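Local structure of probable tRNA pseudouridine synthase D (Methanosarcina mazei, 1Z2Z) at residues L292-R304 with Y344-I356. The protein probably catalyses the isomerisation of uridine-13 to pseudouridine in transfer RNAs. Sequence-based numbering, arbitrary orientation.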
# COMPACT_ATOMS: atom_id res chain seq x y z
N LEU A 292 2.35 16.57 -11.83
CA LEU A 292 1.27 15.63 -11.62
C LEU A 292 -0.06 16.32 -11.36
O LEU A 292 -1.11 15.68 -11.44
CB LEU A 292 1.63 14.70 -10.45
CG LEU A 292 3.03 14.06 -10.52
CD1 LEU A 292 3.25 13.18 -9.31
CD2 LEU A 292 3.18 13.27 -11.81
N ASN A 293 -0.02 17.61 -11.07
CA ASN A 293 -1.26 18.34 -10.82
C ASN A 293 -1.63 19.34 -11.93
O ASN A 293 -2.36 20.31 -11.70
CB ASN A 293 -1.19 19.06 -9.47
CG ASN A 293 0.01 19.95 -9.37
OD1 ASN A 293 0.16 20.70 -8.40
ND2 ASN A 293 0.89 19.89 -10.36
N ARG A 294 -1.11 19.10 -13.13
CA ARG A 294 -1.39 19.95 -14.29
C ARG A 294 -1.60 19.09 -15.53
O ARG A 294 -0.84 18.15 -15.79
CB ARG A 294 -0.26 20.95 -14.54
CG ARG A 294 -0.27 22.14 -13.59
CD ARG A 294 0.88 23.09 -13.86
NE ARG A 294 0.95 24.13 -12.83
CZ ARG A 294 1.99 24.93 -12.63
NH1 ARG A 294 3.07 24.83 -13.39
NH2 ARG A 294 1.96 25.84 -11.66
N ALA A 295 -2.64 19.40 -16.30
CA ALA A 295 -2.93 18.62 -17.49
C ALA A 295 -2.30 19.20 -18.75
O ALA A 295 -2.01 20.40 -18.82
CB ALA A 295 -4.45 18.49 -17.66
N VAL A 296 -2.08 18.35 -19.75
CA VAL A 296 -1.51 18.77 -21.03
C VAL A 296 -2.34 18.17 -22.16
O VAL A 296 -3.44 17.68 -21.94
CB VAL A 296 -0.05 18.30 -21.21
CG1 VAL A 296 0.81 18.88 -20.11
CG2 VAL A 296 0.02 16.78 -21.21
N GLU A 297 -1.82 18.21 -23.38
CA GLU A 297 -2.59 17.66 -24.49
C GLU A 297 -2.63 16.13 -24.44
O GLU A 297 -1.59 15.47 -24.44
CB GLU A 297 -2.01 18.13 -25.82
CG GLU A 297 -2.18 19.61 -26.08
CD GLU A 297 -1.62 20.02 -27.43
OE1 GLU A 297 -1.77 21.21 -27.80
OE2 GLU A 297 -1.04 19.16 -28.12
N GLY A 298 -3.84 15.59 -24.40
CA GLY A 298 -4.01 14.15 -24.37
C GLY A 298 -3.46 13.52 -23.11
O GLY A 298 -2.86 12.44 -23.17
N ASP A 299 -3.67 14.18 -21.97
CA ASP A 299 -3.18 13.70 -20.68
C ASP A 299 -4.05 12.58 -20.07
O ASP A 299 -3.51 11.68 -19.42
CB ASP A 299 -3.10 14.89 -19.69
CG ASP A 299 -1.79 14.92 -18.90
OD1 ASP A 299 -1.16 13.86 -18.73
OD2 ASP A 299 -1.41 16.01 -18.42
N ILE A 300 -5.36 12.63 -20.31
CA ILE A 300 -6.33 11.65 -19.78
C ILE A 300 -6.52 11.77 -18.27
O ILE A 300 -5.63 11.43 -17.49
CB ILE A 300 -5.95 10.16 -20.08
CG1 ILE A 300 -6.09 9.86 -21.57
CG2 ILE A 300 -6.88 9.21 -19.32
CD1 ILE A 300 -5.80 8.42 -21.92
N VAL A 301 -7.68 12.26 -17.85
CA VAL A 301 -7.94 12.41 -16.43
C VAL A 301 -9.12 11.54 -15.98
O VAL A 301 -9.68 10.77 -16.78
CB VAL A 301 -8.21 13.92 -16.07
CG1 VAL A 301 -7.07 14.78 -16.59
CG2 VAL A 301 -9.54 14.40 -16.67
N CYS A 302 -9.47 11.63 -14.70
CA CYS A 302 -10.60 10.89 -14.13
C CYS A 302 -11.37 11.86 -13.24
O CYS A 302 -10.86 12.93 -12.88
CB CYS A 302 -10.13 9.66 -13.31
SG CYS A 302 -9.50 9.97 -11.61
N PHE A 303 -12.59 11.49 -12.91
CA PHE A 303 -13.44 12.33 -12.07
C PHE A 303 -13.94 11.45 -10.94
O PHE A 303 -13.85 10.23 -11.02
CB PHE A 303 -14.63 12.84 -12.88
CG PHE A 303 -14.25 13.42 -14.21
CD1 PHE A 303 -13.78 14.73 -14.30
CD2 PHE A 303 -14.30 12.64 -15.36
CE1 PHE A 303 -13.34 15.24 -15.51
CE2 PHE A 303 -13.87 13.14 -16.58
CZ PHE A 303 -13.40 14.45 -16.66
N ARG A 304 -14.46 12.08 -9.90
CA ARG A 304 -14.99 11.35 -8.76
C ARG A 304 -16.35 10.75 -9.12
O ARG A 304 -17.22 11.44 -9.67
CB ARG A 304 -15.10 12.28 -7.55
CG ARG A 304 -15.97 13.50 -7.79
CD ARG A 304 -15.93 14.48 -6.61
NE ARG A 304 -14.62 15.11 -6.42
CZ ARG A 304 -13.60 14.57 -5.75
NH1 ARG A 304 -13.72 13.37 -5.20
NH2 ARG A 304 -12.46 15.24 -5.63
N TYR A 344 -5.54 -5.17 -21.49
CA TYR A 344 -5.85 -5.41 -22.89
C TYR A 344 -7.00 -4.52 -23.32
O TYR A 344 -7.57 -4.68 -24.40
CB TYR A 344 -6.21 -6.89 -23.12
CG TYR A 344 -7.51 -7.34 -22.50
CD1 TYR A 344 -8.73 -6.83 -22.94
CD2 TYR A 344 -7.53 -8.32 -21.52
CE1 TYR A 344 -9.94 -7.28 -22.42
CE2 TYR A 344 -8.74 -8.78 -20.99
CZ TYR A 344 -9.93 -8.26 -21.45
OH TYR A 344 -11.13 -8.73 -20.96
N ASN A 345 -7.32 -3.56 -22.45
CA ASN A 345 -8.42 -2.62 -22.66
C ASN A 345 -7.90 -1.26 -22.23
O ASN A 345 -8.65 -0.38 -21.78
CB ASN A 345 -9.61 -3.07 -21.78
CG ASN A 345 -10.88 -2.23 -21.98
OD1 ASN A 345 -10.99 -1.10 -21.51
ND2 ASN A 345 -11.86 -2.81 -22.68
N THR A 346 -6.59 -1.08 -22.36
CA THR A 346 -5.93 0.17 -21.98
C THR A 346 -5.99 1.19 -23.10
O THR A 346 -5.86 0.84 -24.27
CB THR A 346 -4.45 -0.04 -21.63
OG1 THR A 346 -4.31 -1.16 -20.73
CG2 THR A 346 -3.88 1.22 -20.97
N GLU A 347 -6.15 2.44 -22.71
CA GLU A 347 -6.22 3.55 -23.65
C GLU A 347 -5.05 4.48 -23.39
O GLU A 347 -5.13 5.37 -22.54
CB GLU A 347 -7.53 4.32 -23.46
CG GLU A 347 -7.72 5.49 -24.40
CD GLU A 347 -8.77 6.46 -23.89
OE1 GLU A 347 -9.85 5.99 -23.46
OE2 GLU A 347 -8.54 7.69 -23.92
N PHE A 348 -3.95 4.29 -24.12
CA PHE A 348 -2.78 5.14 -23.95
C PHE A 348 -3.20 6.59 -24.14
O PHE A 348 -4.15 6.88 -24.85
CB PHE A 348 -1.70 4.78 -24.97
CG PHE A 348 -1.36 3.32 -25.01
CD1 PHE A 348 -1.53 2.52 -23.88
CD2 PHE A 348 -0.86 2.73 -26.17
CE1 PHE A 348 -1.21 1.15 -23.91
CE2 PHE A 348 -0.54 1.37 -26.22
CZ PHE A 348 -0.72 0.58 -25.08
N ALA A 349 -2.50 7.51 -23.49
CA ALA A 349 -2.82 8.93 -23.61
C ALA A 349 -2.20 9.49 -24.90
O ALA A 349 -1.50 8.77 -25.62
CB ALA A 349 -2.28 9.68 -22.40
N SER A 350 -2.46 10.76 -25.20
CA SER A 350 -1.90 11.36 -26.41
C SER A 350 -1.04 12.56 -26.07
O SER A 350 -1.16 13.14 -24.99
CB SER A 350 -3.01 11.81 -27.36
OG SER A 350 -3.63 10.70 -28.00
N GLY A 351 -0.16 12.93 -27.00
CA GLY A 351 0.71 14.07 -26.78
C GLY A 351 1.98 13.65 -26.06
O GLY A 351 2.43 12.51 -26.21
N ILE A 352 2.56 14.56 -25.29
CA ILE A 352 3.77 14.28 -24.53
C ILE A 352 3.57 13.10 -23.57
O ILE A 352 4.38 12.16 -23.55
CB ILE A 352 4.24 15.51 -23.72
CG1 ILE A 352 4.68 16.63 -24.68
CG2 ILE A 352 5.38 15.12 -22.79
CD1 ILE A 352 5.02 17.93 -23.97
N PRO A 353 2.49 13.13 -22.75
CA PRO A 353 2.26 12.02 -21.81
C PRO A 353 2.12 10.67 -22.51
O PRO A 353 2.55 9.64 -21.99
CB PRO A 353 1.00 12.44 -21.06
CG PRO A 353 0.31 13.36 -22.03
CD PRO A 353 1.44 14.15 -22.62
N GLY A 354 1.51 10.70 -23.69
CA GLY A 354 1.32 9.48 -24.46
C GLY A 354 2.66 8.90 -24.86
O GLY A 354 2.81 7.68 -24.95
N GLU A 355 3.63 9.77 -25.12
CA GLU A 355 4.96 9.33 -25.49
C GLU A 355 5.62 8.62 -24.33
O GLU A 355 6.31 7.62 -24.51
CB GLU A 355 5.83 10.52 -25.90
CG GLU A 355 5.58 11.02 -27.30
CD GLU A 355 6.54 12.11 -27.69
OE1 GLU A 355 6.57 13.16 -27.00
OE2 GLU A 355 7.28 11.92 -28.70
N ILE A 356 5.41 9.14 -23.13
CA ILE A 356 6.00 8.53 -21.94
C ILE A 356 5.44 7.14 -21.73
O ILE A 356 6.20 6.18 -21.54
CB ILE A 356 5.71 9.36 -20.68
CG1 ILE A 356 6.31 10.76 -20.84
CG2 ILE A 356 6.24 8.64 -19.46
CD1 ILE A 356 5.99 11.72 -19.72
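The pyrrolidine ring of Pro353 meets 292-304 along its CB-CG-CD rim. CG2 of Val296 and OD1 of Asp299 lie off this rim on one side of the ring plane, whereas the carbonyl oxygens of Glu297 and Gly298 lie off it on the other. Val296 CG2 comes to 3.5 Å from Pro353 CG; Asp299 OD1 is likewise 3.5 Å from Pro353 CB, its side chain crossing the proline at about a right angle. The other oxygen of that carboxylate, OD2, accepts a weak bond from Val296 N, slightly bracing the type II turn from Val296 to Asp299, while Arg285 of helix 263-287 holds the same oxygen by a salt bridge. Gly298, third in the turn, suits its positive phi (64°). Ser350 N donates to Gly298 O (2.7 Å, 139° at the hydrogen), in the carbonyl plane on a lone pair. Gly351 sits at the N-cap position of helix 352-363, its positive phi suiting a residue without a side chain; in the helix's first turn a proline, lacking an N-H, costs no helical bond. Farther along, Ile300 CD1 packs 3.8 Å from Ala349 CB, whose small methyl admits the longer branch. Glu347, extended with its CG trans to N (chi1 -180°), sends its carboxylate toward the end of Ile300, OE2 lying 3.5 Å from CD1. Lys317 is hydrogen-bonded to Ser350 OG and forms a long, weak ion pair with Glu347. One backbone bond thus joins the type II turn to the loop leading into helix 352-363, Val296 and Asp299 pack on Pro353, and the buried Asp299 carboxylate, beside proline carbons, is probably balanced by Arg285.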